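Local coordinates for putative cell adhesion protein (Bacteroides fragilis, PDB 4H40) that is probably a fimbrillin-like subunit of a cell-surface pilus, with an inferred part in cell adhesion, at residues B[60-63]-B[67-70]; B[70-75]-B[113-118]. One frame throughout, in Å; residues are numbered along the deposited sequence.

Contact 1. Residues B[60-63]-B[67-70]; sequences VVYD and NLLE
Tyr62 and Leu68 form a single antiparallel bridge, their CA atoms 4.5 Å apart, and the backbone bonds beyond them make it a non-hydrogen-bonded pair. On one flank Leu69 N donates to Val61 O over 2.9 Å; on the other Asp63 N donates to Asn67 O, also over 2.9 Å. Both are reasonably straight, the bond to Val61 O at 158° about the hydrogen. Asn67 O additionally receives a CA-H...O contact from Tyr62 CA.

The polar side chains lock the turn end. Asp63 CG lies between its own backbone N and carbonyl carbon (chi1 58°), which folds the carboxylate back over the turn. There Asp63 OD1 accepts Asn67 N at 2.8 Å, the donor standing above the carboxylate plane. OD1 also receives a weak bond from Ala65 N, an Asx-turn link, while Asn67 ND2 gives a weak bond to Asp63 OD2 at 3.3 Å, amide and carboxylate planes being 72° apart.

These bonds close a short hairpin-like turn where strand 56-62 gives way to the connection toward strand 74-79, in a fimbrillin-like chain whose family belongs to the transthyretin clan.

Apolar contacts divide by side of the strand. On the side of Val60 and Tyr62, the Leu68 tip CD1 meets Val60 CG1 at 3.6 Å and stands above the plane of the Tyr62 ring on its CE2 side, 3.9 Å from that atom. On the other, Leu69 CD1 packs against Val61 CG1 at 4.1 Å and lies near Asp63 CB, and Tyr115 of strand 113-121 touches both Val61 and Leu69.

Contact 2. Residues B[70-75]-B[113-118]; sequences EEYSKA and GTYYFR
Tyr72 and Tyr115 meet as an offset edge-to-face aromatic pair, with centroids 5.8 Å apart and planes at 81°. The edge of the Tyr72 ring is turned toward the face of Tyr115, and its CE2 does the touching. That carbon is 3.9 Å from Tyr115 CE1 and 4.0 Å from Tyr115 OH, so it falls near the hydroxyl-bearing end of the Tyr115 ring and away from the ring centre, which is the evidence for the offset. In both tyrosines CG lies opposite the carbonyl carbon (chi1 -69° for Tyr72, -55° for Tyr115), which sends the rings into the gap between the segments.

Both hydroxyls converge on Lys111: Tyr72 OH accepts from its backbone N, and Tyr115 OH donates to its backbone O. Val61 of strand 56-62 touches both rings, while Leu108 and Met110 pack on Tyr72 and Ile157 on Tyr115.

Further out, Ser73 N bonds to Glu70 O at 3.2 Å, and Tyr72 is the third residue of this type I beta turn, just before strand 74-79. Tyr115 sits in strand 113-121, its backbone bonded to Val155 of strand 153-157. Across the segments the contact rests on van der Waals and aromatic quadrupole forces; the anchored hydroxyls probably restrict ring tilt.

In the fold
Contact 1 and contact 2 lie about 5 Å apart, centre to centre, and share Glu70, where the turn of the first runs into that of the second. Strand 56-62 joins them laterally: it pairs antiparallel with both 74-79 and 113-121. Val60 N to Arg118 O and Tyr62 N to Tyr116 O, each 2.9 Å, are probable hydrogen bonds tying segment 60-63 to segment 113-118. Tyr62 O also packs 3.4 Å from Tyr115 CB. Between strands 56-62 and 74-79, the chain from Leu69 to Tyr72 passes beside Tyr115, and Val61 of contact 1 lies against both rings of contact 2. The cluster is about 23 Å from the chain centre, with no ligand site indicated.

Contact 1. Residues B[60-63]-B[67-70]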
# COMPACT_ATOMS: atom_id res chain seq x y z
N VAL B 60 1.90 -4.12 -40.65
CA VAL B 60 1.61 -5.55 -40.88
C VAL B 60 0.38 -5.60 -41.79
O VAL B 60 -0.68 -5.08 -41.41
CB VAL B 60 1.39 -6.37 -39.57
CG1 VAL B 60 1.25 -7.87 -39.85
CG2 VAL B 60 2.48 -6.12 -38.53
N VAL B 61 0.52 -6.18 -43.00
CA VAL B 61 -0.56 -6.24 -43.99
C VAL B 61 -1.14 -7.66 -44.08
O VAL B 61 -0.40 -8.64 -44.02
CB VAL B 61 -0.09 -5.72 -45.37
CG1 VAL B 61 -1.16 -5.89 -46.44
CG2 VAL B 61 0.32 -4.26 -45.28
N TYR B 62 -2.47 -7.73 -44.19
CA TYR B 62 -3.28 -8.94 -44.36
C TYR B 62 -4.21 -8.80 -45.58
O TYR B 62 -4.57 -7.68 -45.92
CB TYR B 62 -4.13 -9.22 -43.10
CG TYR B 62 -3.34 -9.32 -41.82
CD1 TYR B 62 -3.11 -8.20 -41.03
CD2 TYR B 62 -2.88 -10.55 -41.35
CE1 TYR B 62 -2.39 -8.29 -39.84
CE2 TYR B 62 -2.18 -10.66 -40.15
CZ TYR B 62 -1.94 -9.52 -39.39
OH TYR B 62 -1.25 -9.63 -38.21
N ASP B 63 -4.62 -9.92 -46.21
CA ASP B 63 -5.56 -9.82 -47.33
C ASP B 63 -7.00 -9.66 -46.76
O ASP B 63 -7.16 -9.56 -45.54
CB ASP B 63 -5.44 -11.03 -48.29
CG ASP B 63 -5.66 -12.42 -47.70
OD1 ASP B 63 -6.15 -12.52 -46.56
OD2 ASP B 63 -5.37 -13.41 -48.41
N ASN B 67 -5.35 -13.03 -43.94
CA ASN B 67 -4.14 -13.85 -44.08
C ASN B 67 -2.93 -12.94 -44.28
O ASN B 67 -3.00 -11.99 -45.05
CB ASN B 67 -4.24 -14.85 -45.24
CG ASN B 67 -5.45 -15.76 -45.17
OD1 ASN B 67 -5.65 -16.50 -44.20
ND2 ASN B 67 -6.26 -15.72 -46.22
N LEU B 68 -1.82 -13.26 -43.58
CA LEU B 68 -0.58 -12.48 -43.59
C LEU B 68 0.04 -12.33 -44.99
O LEU B 68 0.18 -13.32 -45.73
CB LEU B 68 0.44 -13.10 -42.63
CG LEU B 68 1.70 -12.30 -42.31
CD1 LEU B 68 1.38 -10.93 -41.73
CD2 LEU B 68 2.59 -13.07 -41.36
N LEU B 69 0.43 -11.09 -45.33
CA LEU B 69 1.08 -10.77 -46.59
C LEU B 69 2.48 -10.23 -46.29
O LEU B 69 2.70 -9.01 -46.30
CB LEU B 69 0.25 -9.78 -47.45
CG LEU B 69 -1.15 -10.21 -47.92
CD1 LEU B 69 -1.79 -9.15 -48.76
CD2 LEU B 69 -1.14 -11.53 -48.66
N GLU B 70 3.41 -11.15 -46.01
CA GLU B 70 4.82 -10.92 -45.67
C GLU B 70 5.50 -9.91 -46.64
O GLU B 70 6.32 -9.11 -46.21
CB GLU B 70 5.55 -12.28 -45.69
CG GLU B 70 7.01 -12.25 -45.25
CD GLU B 70 8.04 -11.91 -46.32
OE1 GLU B 70 7.82 -12.28 -47.50
OE2 GLU B 70 9.07 -11.30 -45.97

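Contact 2. Residues B[70-75]-B[113-118]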
# COMPACT_ATOMS: atom_id res chain seq x y z
N GLU B 70 3.41 -11.15 -46.01
CA GLU B 70 4.82 -10.92 -45.67
C GLU B 70 5.50 -9.91 -46.64
O GLU B 70 6.32 -9.11 -46.21
CB GLU B 70 5.55 -12.28 -45.69
CG GLU B 70 7.01 -12.25 -45.25
CD GLU B 70 8.04 -11.91 -46.32
OE1 GLU B 70 7.82 -12.28 -47.50
OE2 GLU B 70 9.07 -11.30 -45.97
N GLU B 71 5.13 -9.97 -47.94
CA GLU B 71 5.67 -9.10 -49.00
C GLU B 71 5.37 -7.61 -48.76
O GLU B 71 6.18 -6.76 -49.13
CB GLU B 71 5.17 -9.54 -50.40
CG GLU B 71 3.66 -9.59 -50.58
CD GLU B 71 3.01 -10.96 -50.54
OE1 GLU B 71 3.01 -11.60 -49.46
OE2 GLU B 71 2.43 -11.37 -51.58
N TYR B 72 4.22 -7.29 -48.12
CA TYR B 72 3.84 -5.91 -47.87
C TYR B 72 4.23 -5.44 -46.46
O TYR B 72 3.81 -4.35 -46.04
CB TYR B 72 2.34 -5.70 -48.13
CG TYR B 72 1.91 -5.80 -49.57
CD1 TYR B 72 2.78 -5.48 -50.61
CD2 TYR B 72 0.61 -6.18 -49.90
CE1 TYR B 72 2.38 -5.56 -51.94
CE2 TYR B 72 0.19 -6.25 -51.23
CZ TYR B 72 1.08 -5.94 -52.25
OH TYR B 72 0.69 -6.01 -53.55
N SER B 73 5.05 -6.23 -45.74
CA SER B 73 5.52 -5.86 -44.40
C SER B 73 6.54 -4.71 -44.55
O SER B 73 7.48 -4.83 -45.33
CB SER B 73 6.12 -7.07 -43.69
OG SER B 73 6.05 -6.91 -42.28
N LYS B 74 6.29 -3.57 -43.86
CA LYS B 74 7.13 -2.37 -43.98
C LYS B 74 7.36 -1.71 -42.63
O LYS B 74 6.44 -1.64 -41.82
CB LYS B 74 6.50 -1.35 -44.96
CG LYS B 74 7.44 -0.24 -45.44
CD LYS B 74 8.20 -0.59 -46.71
CE LYS B 74 9.67 -0.75 -46.46
NZ LYS B 74 10.41 -1.07 -47.71
N ALA B 75 8.58 -1.17 -42.42
CA ALA B 75 9.00 -0.46 -41.23
C ALA B 75 9.20 1.03 -41.53
O ALA B 75 9.66 1.37 -42.63
CB ALA B 75 10.28 -1.06 -40.69
N GLY B 113 -6.89 -3.46 -54.06
CA GLY B 113 -7.67 -4.41 -53.28
C GLY B 113 -7.93 -3.97 -51.86
O GLY B 113 -7.49 -2.90 -51.44
N THR B 114 -8.68 -4.79 -51.12
CA THR B 114 -9.01 -4.51 -49.73
C THR B 114 -8.08 -5.33 -48.86
O THR B 114 -7.95 -6.54 -49.05
CB THR B 114 -10.50 -4.75 -49.43
OG1 THR B 114 -11.29 -4.04 -50.40
CG2 THR B 114 -10.90 -4.30 -48.02
N TYR B 115 -7.44 -4.64 -47.92
CA TYR B 115 -6.45 -5.18 -46.99
C TYR B 115 -6.72 -4.76 -45.54
O TYR B 115 -7.19 -3.65 -45.29
CB TYR B 115 -5.04 -4.68 -47.37
CG TYR B 115 -4.62 -4.97 -48.79
CD1 TYR B 115 -3.98 -6.17 -49.11
CD2 TYR B 115 -4.85 -4.05 -49.81
CE1 TYR B 115 -3.59 -6.44 -50.43
CE2 TYR B 115 -4.47 -4.32 -51.12
CZ TYR B 115 -3.84 -5.51 -51.43
OH TYR B 115 -3.46 -5.77 -52.73
N TYR B 116 -6.38 -5.63 -44.59
CA TYR B 116 -6.43 -5.34 -43.16
C TYR B 116 -5.04 -4.96 -42.75
O TYR B 116 -4.08 -5.48 -43.33
CB TYR B 116 -6.90 -6.56 -42.36
CG TYR B 116 -8.39 -6.81 -42.45
CD1 TYR B 116 -9.28 -6.09 -41.66
CD2 TYR B 116 -8.91 -7.80 -43.28
CE1 TYR B 116 -10.66 -6.33 -41.72
CE2 TYR B 116 -10.27 -8.05 -43.35
CZ TYR B 116 -11.15 -7.31 -42.56
OH TYR B 116 -12.50 -7.54 -42.61
N PHE B 117 -4.89 -4.05 -41.80
CA PHE B 117 -3.54 -3.70 -41.38
C PHE B 117 -3.48 -3.48 -39.88
O PHE B 117 -4.42 -2.97 -39.25
CB PHE B 117 -2.94 -2.51 -42.18
CG PHE B 117 -3.64 -1.18 -42.04
CD1 PHE B 117 -4.71 -0.85 -42.86
CD2 PHE B 117 -3.21 -0.24 -41.10
CE1 PHE B 117 -5.39 0.37 -42.70
CE2 PHE B 117 -3.88 0.99 -40.96
CZ PHE B 117 -4.96 1.29 -41.76
N ARG B 118 -2.36 -3.91 -39.30
CA ARG B 118 -2.03 -3.77 -37.88
C ARG B 118 -0.71 -3.03 -37.75
O ARG B 118 0.08 -3.00 -38.70
CB ARG B 118 -1.98 -5.13 -37.16
CG ARG B 118 -3.25 -5.93 -37.27
CD ARG B 118 -3.38 -6.91 -36.14
NE ARG B 118 -4.78 -6.97 -35.72
CZ ARG B 118 -5.20 -6.85 -34.47
NH1 ARG B 118 -4.34 -6.73 -33.48
NH2 ARG B 118 -6.49 -6.88 -34.20